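Local coordinates for protein type C neurotoxin (Clostridium botulinum, PDB 3PME) that probably binds neuronal surface membranes and their ganglioside or phospholipid receptors, being the receptor-binding domain of a botulinum C/D mosaic neurotoxin, at residues 121-125 with 153-157; 142-146 with 210-214; 94-100 with 112-118; 137-141 with 193-197. All blocks are in the same frame, centred on the assembly; numbering follows the deposited sequence.

How the contacts relate
All four contacts lie in or border the concanavalin-like half of the receptor-binding domain, a two-sheet antiparallel sandwich. Contact 3, at the far end of the smaller sheet, closes along the chain before the others open; the segments of contacts 1, 2 and 4 alternate. Contact 1 packs strand 120-126 of the smaller sheet on strand 152-157 of the larger. Next to 152-157 runs strand 141-148, whose outer face takes helix 207-218 in contact 2, centred about 12 Å from contact 1. Contact 4 joins the loop before strand 141-148 to strand 193-201, near the trefoil half, its centre about 26 Å from that of contact 3. Together they span the sandwich from tip to interdomain junction.

Contact 1 (121-125 with 153-157); sequences KSLIF and MKLYI
Leu-123 lies across from Leu-155, CA to CA 6.5 Å, where two strand segments run in nearly the same direction, their axes 7.6 Å apart and crossing at -15°. The backbones do not pair; side chains fill the gap and touch the facing backbone. The isobutyl group of Leu-123 enters the row formed by Met-153 and Leu-155: its CD1 is 3.8 Å from Met-153 CG, and the same methyl packs against Leu-155 CB, while CD2 comes near Met-153 O. Leu-123 and Met-153 lie side by side, pointing opposite ways. Met-153 starts with CG wedged between backbone N and carbonyl carbon (chi1 57°) and then stays extended, which carries CE to 3.3 Å from Lys-121 O. This is the interior of a lectin-like beta sandwich: strand 120-126 belongs to the smaller sheet and strand 152-157 to the larger, and Trp-111 of the neighbouring strand 108-114 also touches Met-153. Farther along, Phe-125 places its CB 3.6 Å from Leu-155 CD2 and presents its ring to Ile-157. Ile-157 CG1 sits over the centre of the Phe-125 ring in a CH-pi contact, 3.6 Å from the centroid and only 8° off the normal. The end of Lys-121 turns out of the interface, where NZ forms a salt bridge with Asp-169 and a hydrogen bond to the carbonyl of Arg-166.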
loop_
_atom_site.group_PDB
_atom_site.type_symbol
_atom_site.label_atom_id
_atom_site.label_comp_id
_atom_site.label_asym_id
_atom_site.label_seq_id
_atom_site.Cartn_x
_atom_site.Cartn_y
_atom_site.Cartn_z
ATOM N N LYS A 121 23.160 15.394 10.716
ATOM C CA LYS A 121 21.819 15.975 10.641
ATOM C C LYS A 121 20.880 14.859 10.230
ATOM O O LYS A 121 21.296 13.905 9.574
ATOM C CB LYS A 121 21.758 17.099 9.603
ATOM C CG LYS A 121 22.683 18.271 9.888
ATOM C CD LYS A 121 22.350 18.917 11.222
ATOM C CE LYS A 121 23.103 20.231 11.405
ATOM N NZ LYS A 121 22.403 21.355 10.715
ATOM N N SER A 122 19.617 14.963 10.613
ATOM C CA SER A 122 18.667 13.908 10.277
ATOM C C SER A 122 17.313 14.444 9.832
ATOM O O SER A 122 16.896 15.546 10.210
ATOM C CB SER A 122 18.488 12.960 11.463
ATOM O OG SER A 122 17.916 13.633 12.562
ATOM N N LEU A 123 16.640 13.650 9.004
ATOM C CA LEU A 123 15.238 13.858 8.669
ATOM C C LEU A 123 14.507 12.699 9.310
ATOM O O LEU A 123 14.914 11.556 9.152
ATOM C CB LEU A 123 15.037 13.808 7.160
ATOM C CG LEU A 123 15.702 14.934 6.365
ATOM C CD1 LEU A 123 15.794 14.524 4.893
ATOM C CD2 LEU A 123 14.875 16.205 6.543
ATOM N N ILE A 124 13.435 12.999 10.029
ATOM C CA ILE A 124 12.707 11.977 10.762
ATOM C C ILE A 124 11.232 12.056 10.407
ATOM O O ILE A 124 10.645 13.136 10.380
ATOM C CB ILE A 124 12.898 12.143 12.280
ATOM C CG1 ILE A 124 14.386 12.128 12.636
ATOM C CG2 ILE A 124 12.193 11.013 13.034
ATOM C CD1 ILE A 124 14.684 12.594 14.061
ATOM N N PHE A 125 10.636 10.910 10.111
ATOM C CA PHE A 125 9.214 10.867 9.807
ATOM C C PHE A 125 8.538 9.753 10.599
ATOM O O PHE A 125 8.923 8.578 10.509
ATOM C CB PHE A 125 8.994 10.653 8.309
ATOM C CG PHE A 125 7.549 10.548 7.910
ATOM C CD1 PHE A 125 6.715 11.656 7.980
ATOM C CD2 PHE A 125 7.019 9.340 7.476
ATOM C CE1 PHE A 125 5.387 11.564 7.605
ATOM C CE2 PHE A 125 5.676 9.238 7.116
ATOM C CZ PHE A 125 4.862 10.346 7.180
ATOM N N MET A 153 18.601 19.187 3.158
ATOM C CA MET A 153 18.064 17.911 2.720
ATOM C C MET A 153 16.587 17.894 3.090
ATOM O O MET A 153 16.180 18.461 4.101
ATOM C CB MET A 153 18.842 16.752 3.316
ATOM C CG MET A 153 18.906 16.729 4.807
ATOM S SD MET A 153 19.949 15.352 5.303
ATOM C CE MET A 153 19.746 15.452 7.072
ATOM N N LYS A 154 15.777 17.273 2.242
ATOM C CA LYS A 154 14.339 17.342 2.382
ATOM C C LYS A 154 13.758 15.951 2.226
ATOM O O LYS A 154 14.230 15.170 1.407
ATOM C CB LYS A 154 13.743 18.267 1.328
ATOM C CG LYS A 154 14.071 19.751 1.582
ATOM C CD LYS A 154 13.989 20.597 0.300
ATOM C CE LYS A 154 12.560 20.914 -0.115
ATOM N NZ LYS A 154 12.521 21.649 -1.424
ATOM N N LEU A 155 12.743 15.673 3.030
ATOM C CA LEU A 155 12.082 14.374 3.029
ATOM C C LEU A 155 10.666 14.491 2.498
ATOM O O LEU A 155 9.846 15.249 3.035
ATOM C CB LEU A 155 12.046 13.825 4.453
ATOM C CG LEU A 155 11.261 12.526 4.624
ATOM C CD1 LEU A 155 11.822 11.461 3.709
ATOM C CD2 LEU A 155 11.358 12.094 6.069
ATOM N N TYR A 156 10.388 13.725 1.441
ATOM C CA TYR A 156 9.067 13.668 0.820
ATOM C C TYR A 156 8.468 12.299 1.086
ATOM O O TYR A 156 9.170 11.298 1.008
ATOM C CB TYR A 156 9.164 13.844 -0.695
ATOM C CG TYR A 156 9.578 15.234 -1.116
ATOM C CD1 TYR A 156 10.899 15.643 -0.999
ATOM C CD2 TYR A 156 8.653 16.130 -1.627
ATOM C CE1 TYR A 156 11.288 16.918 -1.382
ATOM C CE2 TYR A 156 9.038 17.429 -2.002
ATOM C CZ TYR A 156 10.363 17.798 -1.881
ATOM O OH TYR A 156 10.771 19.074 -2.242
ATOM N N ILE A 157 7.179 12.282 1.408
ATOM C CA ILE A 157 6.421 11.035 1.578
ATOM C C ILE A 157 5.248 11.064 0.612
ATOM O O ILE A 157 4.411 11.975 0.650
ATOM C CB ILE A 157 5.902 10.857 3.026
ATOM C CG1 ILE A 157 7.064 10.812 4.021
ATOM C CG2 ILE A 157 5.020 9.582 3.128
ATOM C CD1 ILE A 157 8.001 9.615 3.815
#

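Contact 2 (142-146 with 210-214); sequences FVTIT and INIVY
Phe-142 meets Tyr-214 and Val-213 where helix 207-218 packs on the outer face of the larger sheet of a concanavalin-like sandwich. Strand and helix segments run roughly antiparallel, at 152°, with 9.9 Å between their axes. With CG trans to its backbone N (chi1 180°), Phe-142 reaches out from the sheet to lie against Val-213 and Tyr-214. Its ring and that of Tyr-214 are close to parallel, at 17°, but offset so that little of one ring lies over the other; CD2 of Phe-142 is 3.5 Å from CD1 of Tyr-214. What does sit over the phenyl face is the helix backbone, Tyr-214 CA being 4.2 Å from the centroid of the Phe-142 ring in a CH-pi contact. At the far end of the ring, CZ of Phe-142 touches CG1 of Val-213 at 3.7 Å, the two side chains roughly perpendicular. Trp-74 of the adjacent strand 68-77 meets both aromatic rings and extends the cluster. Val-143 faces the other way, into the sandwich, where it touches Ile-109. Thr-144, next on the helix side, packs alongside Ile-210: Thr-144 OG1 lies 3.6 Å from Ile-210 CG2, while the threonine methyl lies beside CG1 and CD1 of the isoleucine. Last comes Thr-146, whose CG2 shares the Ile-210 CD1 methyl with Thr-144, 4.0 Å away.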
loop_
_atom_site.group_PDB
_atom_site.type_symbol
_atom_site.label_atom_id
_atom_site.label_comp_id
_atom_site.label_asym_id
_atom_site.label_seq_id
_atom_site.Cartn_x
_atom_site.Cartn_y
_atom_site.Cartn_z
ATOM N N PHE A 142 5.971 5.766 -0.406
ATOM C CA PHE A 142 7.034 6.244 -1.296
ATOM C C PHE A 142 7.870 7.322 -0.603
ATOM O O PHE A 142 7.347 8.343 -0.131
ATOM C CB PHE A 142 6.417 6.781 -2.587
ATOM C CG PHE A 142 7.426 7.302 -3.575
ATOM C CD1 PHE A 142 8.448 6.483 -4.037
ATOM C CD2 PHE A 142 7.334 8.605 -4.050
ATOM C CE1 PHE A 142 9.382 6.959 -4.957
ATOM C CE2 PHE A 142 8.253 9.084 -4.969
ATOM C CZ PHE A 142 9.278 8.261 -5.424
ATOM N N VAL A 143 9.171 7.076 -0.542
ATOM C CA VAL A 143 10.099 8.000 0.108
ATOM C C VAL A 143 10.954 8.685 -0.941
ATOM O O VAL A 143 11.390 8.060 -1.919
ATOM C CB VAL A 143 11.023 7.253 1.097
ATOM C CG1 VAL A 143 12.079 8.199 1.702
ATOM C CG2 VAL A 143 10.196 6.580 2.193
ATOM N N THR A 144 11.198 9.976 -0.749
ATOM C CA THR A 144 12.168 10.667 -1.590
ATOM C C THR A 144 12.934 11.637 -0.723
ATOM O O THR A 144 12.338 12.453 -0.005
ATOM C CB THR A 144 11.532 11.446 -2.746
ATOM O OG1 THR A 144 10.553 10.635 -3.405
ATOM C CG2 THR A 144 12.615 11.845 -3.750
ATOM N N ILE A 145 14.252 11.521 -0.778
ATOM C CA ILE A 145 15.134 12.442 -0.073
ATOM C C ILE A 145 15.875 13.266 -1.114
ATOM O O ILE A 145 16.496 12.693 -2.006
ATOM C CB ILE A 145 16.204 11.696 0.742
ATOM C CG1 ILE A 145 15.591 10.606 1.625
ATOM C CG2 ILE A 145 17.022 12.693 1.581
ATOM C CD1 ILE A 145 14.708 11.136 2.663
ATOM N N THR A 146 15.812 14.597 -1.014
ATOM C CA THR A 146 16.682 15.432 -1.853
ATOM C C THR A 146 17.758 16.060 -0.969
ATOM O O THR A 146 17.517 16.374 0.203
ATOM C CB THR A 146 15.914 16.519 -2.653
ATOM O OG1 THR A 146 15.340 17.481 -1.753
ATOM C CG2 THR A 146 14.803 15.897 -3.505
ATOM N N ILE A 210 9.402 14.569 -8.660
ATOM C CA ILE A 210 9.161 13.583 -7.606
ATOM C C ILE A 210 7.787 12.949 -7.773
ATOM O O ILE A 210 7.628 11.734 -7.642
ATOM C CB ILE A 210 9.294 14.226 -6.225
ATOM C CG1 ILE A 210 10.764 14.594 -5.974
ATOM C CG2 ILE A 210 8.746 13.288 -5.138
ATOM C CD1 ILE A 210 10.992 15.412 -4.718
ATOM N N ASN A 211 6.792 13.765 -8.089
ATOM C CA ASN A 211 5.448 13.236 -8.303
ATOM C C ASN A 211 5.284 12.405 -9.573
ATOM O O ASN A 211 4.462 11.490 -9.621
ATOM C CB ASN A 211 4.409 14.347 -8.192
ATOM C CG ASN A 211 4.116 14.703 -6.745
ATOM O OD1 ASN A 211 4.767 15.577 -6.154
ATOM N ND2 ASN A 211 3.159 14.000 -6.153
ATOM N N ILE A 212 6.079 12.705 -10.586
ATOM C CA ILE A 212 6.088 11.875 -11.782
ATOM C C ILE A 212 6.635 10.485 -11.460
ATOM O O ILE A 212 6.066 9.477 -11.882
ATOM C CB ILE A 212 6.889 12.540 -12.909
ATOM C CG1 ILE A 212 6.138 13.781 -13.396
ATOM C CG2 ILE A 212 7.095 11.575 -14.062
ATOM C CD1 ILE A 212 6.914 14.609 -14.394
ATOM N N VAL A 213 7.722 10.431 -10.696
ATOM C CA VAL A 213 8.266 9.149 -10.250
ATOM C C VAL A 213 7.235 8.383 -9.409
ATOM O O VAL A 213 6.960 7.213 -9.662
ATOM C CB VAL A 213 9.586 9.321 -9.470
ATOM C CG1 VAL A 213 10.135 7.957 -9.023
ATOM C CG2 VAL A 213 10.624 10.044 -10.323
ATOM N N TYR A 214 6.653 9.057 -8.429
ATOM C CA TYR A 214 5.612 8.475 -7.578
ATOM C C TYR A 214 4.458 7.877 -8.384
ATOM O O TYR A 214 4.097 6.707 -8.201
ATOM C CB TYR A 214 5.092 9.546 -6.619
ATOM C CG TYR A 214 3.929 9.163 -5.719
ATOM C CD1 TYR A 214 3.986 8.046 -4.883
ATOM C CD2 TYR A 214 2.794 9.966 -5.659
ATOM C CE1 TYR A 214 2.918 7.732 -4.030
ATOM C CE2 TYR A 214 1.736 9.664 -4.829
ATOM C CZ TYR A 214 1.797 8.544 -4.016
ATOM O OH TYR A 214 0.737 8.267 -3.186
#

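Contact 3 (94-100 with 112-118); sequences IKQNSGW and ILQDINR
Gly-99 and Gln-114 form an antiparallel hydrogen-bonded pair: Gln-114 N donates to Gly-99 O at 2.9 Å, and Gly-99 N returns a bond to Gln-114 O at 3.0 Å. That last oxygen accepts twice, since Ser-98 OG also donates to Gln-114 O, at 2.7 Å; the serine oxygen is itself met by the backbone N of Lys-174. The pairing continues into Trp-100 and Leu-113, a non-hydrogen-bonded pair, where Trp-100 CA approaches Ile-112 O at 3.1 Å. On the other face the Gln-114 chain, extended beyond CG, carries its amide alongside the 95-98 turn. Gln-114 NE2 donates to Asn-97 O at 2.7 Å in a nearly straight bond (167°); the oxygen lies in the amide plane, yet the donor stands well above the carbonyl plane of Asn-97. Two beta turns frame this end of the smaller sheet, type I' over Lys-95 to Ser-98 and type I over Asp-115 to Arg-118. The second holds an Asx turn, Asp-115 OD1 accepting from Asn-117 N and also from Lys-119 N, while OD2 takes the backbone N of Asp-171. The bent Arg-118 chain packs its CG on Asn-97 CB. The 95-98 turn and Gly-99 are thus held to Gln-114 through the carbonyls of Asn-97, Gly-99 and Gln-114, and at the exposed rim Arg-118 NE adds a weak bond to Asn-97 OD1, at 2.8 Å, that links turn to turn.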
loop_
_atom_site.group_PDB
_atom_site.type_symbol
_atom_site.label_atom_id
_atom_site.label_comp_id
_atom_site.label_asym_id
_atom_site.label_seq_id
_atom_site.Cartn_x
_atom_site.Cartn_y
_atom_site.Cartn_z
ATOM N N ILE A 94 27.831 4.659 5.480
ATOM C CA ILE A 94 28.785 5.343 6.349
ATOM C C ILE A 94 30.068 4.531 6.429
ATOM O O ILE A 94 30.042 3.356 6.790
ATOM C CB ILE A 94 28.258 5.472 7.783
ATOM C CG1 ILE A 94 26.961 6.269 7.811
ATOM C CG2 ILE A 94 29.315 6.134 8.689
ATOM C CD1 ILE A 94 27.126 7.676 7.420
ATOM N N LYS A 95 31.187 5.163 6.092
ATOM C CA LYS A 95 32.499 4.553 6.253
ATOM C C LYS A 95 33.431 5.619 6.794
ATOM O O LYS A 95 33.367 6.767 6.373
ATOM C CB LYS A 95 33.026 4.049 4.913
ATOM C CG LYS A 95 32.304 2.812 4.409
ATOM C CD LYS A 95 32.358 1.696 5.442
ATOM C CE LYS A 95 31.486 0.515 5.035
ATOM N NZ LYS A 95 30.027 0.843 5.045
ATOM N N GLN A 96 34.293 5.246 7.733
ATOM C CA GLN A 96 35.284 6.186 8.245
ATOM C C GLN A 96 34.630 7.456 8.793
ATOM O O GLN A 96 35.087 8.570 8.508
ATOM C CB GLN A 96 36.271 6.556 7.139
ATOM C CG GLN A 96 36.737 5.361 6.322
ATOM C CD GLN A 96 37.279 4.261 7.201
ATOM O OE1 GLN A 96 36.862 3.104 7.104
ATOM N NE2 GLN A 96 38.201 4.622 8.090
ATOM N N ASN A 97 33.556 7.277 9.554
ATOM C CA ASN A 97 32.905 8.375 10.273
ATOM C C ASN A 97 31.903 9.202 9.469
ATOM O O ASN A 97 31.211 10.046 10.037
ATOM C CB ASN A 97 33.944 9.332 10.873
ATOM C CG ASN A 97 34.958 8.626 11.751
ATOM O OD1 ASN A 97 34.668 7.591 12.360
ATOM N ND2 ASN A 97 36.158 9.189 11.825
ATOM N N SER A 98 31.831 8.987 8.160
ATOM C CA SER A 98 31.093 9.920 7.312
ATOM C C SER A 98 30.312 9.212 6.193
ATOM O O SER A 98 30.705 8.150 5.724
ATOM C CB SER A 98 32.060 10.981 6.760
ATOM O OG SER A 98 31.394 12.018 6.070
ATOM N N GLY A 99 29.199 9.813 5.782
ATOM C CA GLY A 99 28.390 9.302 4.689
ATOM C C GLY A 99 26.924 9.483 5.022
ATOM O O GLY A 99 26.533 10.448 5.670
ATOM N N TRP A 100 26.095 8.547 4.583
ATOM C CA TRP A 100 24.663 8.619 4.881
ATOM C C TRP A 100 24.137 7.254 5.274
ATOM O O TRP A 100 24.756 6.232 4.965
ATOM C CB TRP A 100 23.880 9.151 3.679
ATOM C CG TRP A 100 24.056 8.340 2.412
ATOM C CD1 TRP A 100 25.029 8.493 1.463
ATOM C CD2 TRP A 100 23.238 7.248 1.971
ATOM N NE1 TRP A 100 24.859 7.569 0.457
ATOM C CE2 TRP A 100 23.760 6.801 0.743
ATOM C CE3 TRP A 100 22.100 6.618 2.492
ATOM C CZ2 TRP A 100 23.191 5.736 0.026
ATOM C CZ3 TRP A 100 21.535 5.570 1.778
ATOM C CH2 TRP A 100 22.085 5.141 0.562
ATOM N N ILE A 112 19.992 10.012 7.725
ATOM C CA ILE A 112 21.097 10.637 8.432
ATOM C C ILE A 112 22.219 10.962 7.462
ATOM O O ILE A 112 22.578 10.132 6.628
ATOM C CB ILE A 112 21.634 9.678 9.514
ATOM C CG1 ILE A 112 20.586 9.483 10.616
ATOM C CG2 ILE A 112 22.969 10.192 10.089
ATOM C CD1 ILE A 112 20.667 10.507 11.706
ATOM N N LEU A 113 22.760 12.171 7.580
ATOM C CA LEU A 113 23.918 12.605 6.805
ATOM C C LEU A 113 24.978 13.036 7.799
ATOM O O LEU A 113 24.712 13.868 8.672
ATOM C CB LEU A 113 23.572 13.781 5.886
ATOM C CG LEU A 113 24.692 14.217 4.930
ATOM C CD1 LEU A 113 24.972 13.125 3.899
ATOM C CD2 LEU A 113 24.338 15.532 4.211
ATOM N N GLN A 114 26.177 12.472 7.678
ATOM C CA GLN A 114 27.193 12.651 8.714
ATOM C C GLN A 114 28.522 13.106 8.133
ATOM O O GLN A 114 29.031 12.510 7.178
ATOM C CB GLN A 114 27.359 11.347 9.482
ATOM C CG GLN A 114 28.349 11.402 10.618
ATOM C CD GLN A 114 28.148 10.234 11.550
ATOM O OE1 GLN A 114 27.092 10.109 12.177
ATOM N NE2 GLN A 114 29.140 9.362 11.634
ATOM N N ASP A 115 29.084 14.166 8.719
ATOM C CA ASP A 115 30.339 14.730 8.228
ATOM C C ASP A 115 31.581 14.070 8.827
ATOM O O ASP A 115 31.493 13.137 9.637
ATOM C CB ASP A 115 30.365 16.265 8.376
ATOM C CG ASP A 115 30.560 16.754 9.825
ATOM O OD1 ASP A 115 31.000 16.001 10.713
ATOM O OD2 ASP A 115 30.306 17.959 10.056
ATOM N N ILE A 116 32.746 14.569 8.427
ATOM C CA ILE A 116 33.993 13.907 8.800
ATOM C C ILE A 116 34.387 14.098 10.269
ATOM O O ILE A 116 35.334 13.465 10.748
ATOM C CB ILE A 116 35.143 14.283 7.832
ATOM C CG1 ILE A 116 35.212 15.798 7.617
ATOM C CG2 ILE A 116 34.939 13.595 6.490
ATOM C CD1 ILE A 116 35.758 16.578 8.807
ATOM N N ASN A 117 33.641 14.938 10.982
ATOM C CA ASN A 117 33.816 15.087 12.427
ATOM C C ASN A 117 32.762 14.315 13.220
ATOM O O ASN A 117 32.627 14.494 14.431
ATOM C CB ASN A 117 33.790 16.565 12.821
ATOM C CG ASN A 117 34.980 17.322 12.284
ATOM O OD1 ASN A 117 34.845 18.420 11.752
ATOM N ND2 ASN A 117 36.154 16.718 12.393
ATOM N N ARG A 118 32.007 13.471 12.524
ATOM C CA ARG A 118 30.937 12.690 13.139
ATOM C C ARG A 118 29.737 13.532 13.582
ATOM O O ARG A 118 28.862 13.043 14.291
ATOM C CB ARG A 118 31.476 11.854 14.300
ATOM C CG ARG A 118 32.486 10.807 13.856
ATOM C CD ARG A 118 32.942 9.928 15.010
ATOM N NE ARG A 118 33.214 8.565 14.556
ATOM C CZ ARG A 118 32.271 7.650 14.345
ATOM N NH1 ARG A 118 30.995 7.955 14.548
ATOM N NH2 ARG A 118 32.600 6.434 13.926
#

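Contact 4 (137-141 with 193-197); sequences TNKWF and LWIRD
Arg-196 starts with CG set between its backbone N and carbonyl carbon (chi1 80°) and then runs extended to NE, so the chain passes over the six-membered ring of Trp-140, whose own CG stands beside its backbone N (chi1 -72°). Arg-196 CD makes a CH-pi contact 4.3 Å from the centroid of that Trp-140 ring. Beyond it the guanidinium makes a cation-pi pair, Arg-196 CZ lying 4.8 Å from the same Trp-140 centroid. The two planes are 78° apart, so the guanidinium stands on edge rather than lying flat, and Arg-196 NH1 comes to 3.2 Å from Trp-140 CD2. Here the loop entering strand 141-148 meets strand 193-201 of the larger sheet of the concanavalin-like sandwich, close to the trefoil half: the hydroxyl of Tyr-354 is hydrogen-bonded to Trp-140 O, and Asp-409 to Asn-138 ND2. Arg-196 NH2 donates to Gln-217 O, Trp-140 NE1 is paired with Asn-229, and Asn-138 OD1 with Lys-76. Arg-196 NE forms a salt bridge with Asp-197 OD2, its hydrogen bond weak. Trp-140 CH2 lies 3.5 Å from Trp-194 CB, two residues before Arg-196, the indoles being oblique to each other. Asn-138 OD1 comes to 3.8 Å from Trp-194 CZ3.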
loop_
_atom_site.group_PDB
_atom_site.type_symbol
_atom_site.label_atom_id
_atom_site.label_comp_id
_atom_site.label_asym_id
_atom_site.label_seq_id
_atom_site.Cartn_x
_atom_site.Cartn_y
_atom_site.Cartn_z
ATOM N N THR A 137 1.859 1.747 9.103
ATOM C CA THR A 137 2.415 0.480 9.565
ATOM C C THR A 137 2.074 -0.644 8.574
ATOM O O THR A 137 0.907 -0.872 8.267
ATOM C CB THR A 137 1.903 0.113 10.971
ATOM O OG1 THR A 137 2.293 1.130 11.904
ATOM C CG2 THR A 137 2.515 -1.208 11.408
ATOM N N ASN A 138 3.114 -1.328 8.089
ATOM C CA ASN A 138 3.016 -2.400 7.097
ATOM C C ASN A 138 2.364 -2.015 5.773
ATOM O O ASN A 138 1.865 -2.883 5.043
ATOM C CB ASN A 138 2.314 -3.644 7.668
ATOM C CG ASN A 138 2.600 -4.887 6.851
ATOM O OD1 ASN A 138 3.748 -5.128 6.464
ATOM N ND2 ASN A 138 1.564 -5.702 6.606
ATOM N N LYS A 139 2.364 -0.722 5.456
ATOM C CA LYS A 139 1.831 -0.246 4.188
ATOM C C LYS A 139 2.981 0.273 3.344
ATOM O O LYS A 139 3.899 0.895 3.868
ATOM C CB LYS A 139 0.815 0.883 4.403
ATOM C CG LYS A 139 -0.404 0.450 5.176
ATOM C CD LYS A 139 -1.410 1.567 5.304
ATOM C CE LYS A 139 -2.586 1.113 6.165
ATOM N NZ LYS A 139 -3.417 2.271 6.587
ATOM N N TRP A 140 2.956 -0.011 2.051
ATOM C CA TRP A 140 3.950 0.590 1.158
ATOM C C TRP A 140 3.781 2.100 1.149
ATOM O O TRP A 140 2.683 2.592 0.909
ATOM C CB TRP A 140 3.727 0.119 -0.267
ATOM C CG TRP A 140 4.083 -1.315 -0.545
ATOM C CD1 TRP A 140 3.226 -2.377 -0.644
ATOM C CD2 TRP A 140 5.390 -1.832 -0.801
ATOM N NE1 TRP A 140 3.927 -3.523 -0.947
ATOM C CE2 TRP A 140 5.256 -3.211 -1.063
ATOM C CE3 TRP A 140 6.666 -1.255 -0.851
ATOM C CZ2 TRP A 140 6.352 -4.031 -1.342
ATOM C CZ3 TRP A 140 7.747 -2.065 -1.145
ATOM C CH2 TRP A 140 7.584 -3.435 -1.385
ATOM N N PHE A 141 4.866 2.835 1.388
ATOM C CA PHE A 141 4.850 4.275 1.120
ATOM C C PHE A 141 6.102 4.691 0.361
ATOM O O PHE A 141 7.130 4.019 0.435
ATOM C CB PHE A 141 4.601 5.121 2.382
ATOM C CG PHE A 141 5.635 4.961 3.466
ATOM C CD1 PHE A 141 5.522 3.956 4.415
ATOM C CD2 PHE A 141 6.679 5.880 3.601
ATOM C CE1 PHE A 141 6.452 3.826 5.439
ATOM C CE2 PHE A 141 7.613 5.769 4.628
ATOM C CZ PHE A 141 7.502 4.743 5.554
ATOM N N LEU A 193 10.996 -6.190 6.540
ATOM C CA LEU A 193 10.577 -5.064 5.721
ATOM C C LEU A 193 10.860 -5.350 4.264
ATOM O O LEU A 193 11.657 -6.236 3.929
ATOM C CB LEU A 193 11.295 -3.775 6.148
ATOM C CG LEU A 193 12.803 -3.695 5.913
ATOM C CD1 LEU A 193 13.124 -3.164 4.535
ATOM C CD2 LEU A 193 13.443 -2.806 6.961
ATOM N N TRP A 194 10.214 -4.575 3.403
ATOM C CA TRP A 194 10.374 -4.687 1.962
ATOM C C TRP A 194 10.734 -3.316 1.442
ATOM O O TRP A 194 10.237 -2.310 1.950
ATOM C CB TRP A 194 9.059 -5.107 1.291
ATOM C CG TRP A 194 8.523 -6.463 1.645
ATOM C CD1 TRP A 194 8.560 -7.575 0.861
ATOM C CD2 TRP A 194 7.816 -6.838 2.844
ATOM N NE1 TRP A 194 7.937 -8.627 1.498
ATOM C CE2 TRP A 194 7.469 -8.203 2.713
ATOM C CE3 TRP A 194 7.436 -6.156 4.005
ATOM C CZ2 TRP A 194 6.781 -8.903 3.708
ATOM C CZ3 TRP A 194 6.748 -6.853 4.995
ATOM C CH2 TRP A 194 6.427 -8.220 4.835
ATOM N N ILE A 195 11.576 -3.287 0.415
ATOM C CA ILE A 195 11.883 -2.059 -0.313
ATOM C C ILE A 195 11.643 -2.343 -1.788
ATOM O O ILE A 195 11.830 -3.475 -2.243
ATOM C CB ILE A 195 13.344 -1.647 -0.084
ATOM C CG1 ILE A 195 13.513 -1.134 1.349
ATOM C CG2 ILE A 195 13.786 -0.557 -1.090
ATOM C CD1 ILE A 195 14.965 -0.981 1.775
ATOM N N ARG A 196 11.218 -1.347 -2.548
ATOM C CA ARG A 196 11.168 -1.521 -4.000
ATOM C C ARG A 196 11.575 -0.265 -4.751
ATOM O O ARG A 196 11.477 0.844 -4.235
ATOM C CB ARG A 196 9.789 -1.998 -4.469
ATOM C CG ARG A 196 8.734 -0.886 -4.585
ATOM C CD ARG A 196 7.457 -1.519 -5.093
ATOM N NE ARG A 196 6.496 -0.581 -5.658
ATOM C CZ ARG A 196 5.456 -0.099 -4.997
ATOM N NH1 ARG A 196 5.249 -0.435 -3.726
ATOM N NH2 ARG A 196 4.602 0.703 -5.609
ATOM N N ASP A 197 12.020 -0.463 -5.983
ATOM C CA ASP A 197 12.339 0.619 -6.905
ATOM C C ASP A 197 13.365 1.595 -6.324
ATOM O O ASP A 197 13.190 2.812 -6.375
ATOM C CB ASP A 197 11.065 1.336 -7.368
ATOM C CG ASP A 197 10.134 0.420 -8.149
ATOM O OD1 ASP A 197 10.480 0.061 -9.292
ATOM O OD2 ASP A 197 9.069 0.063 -7.621
#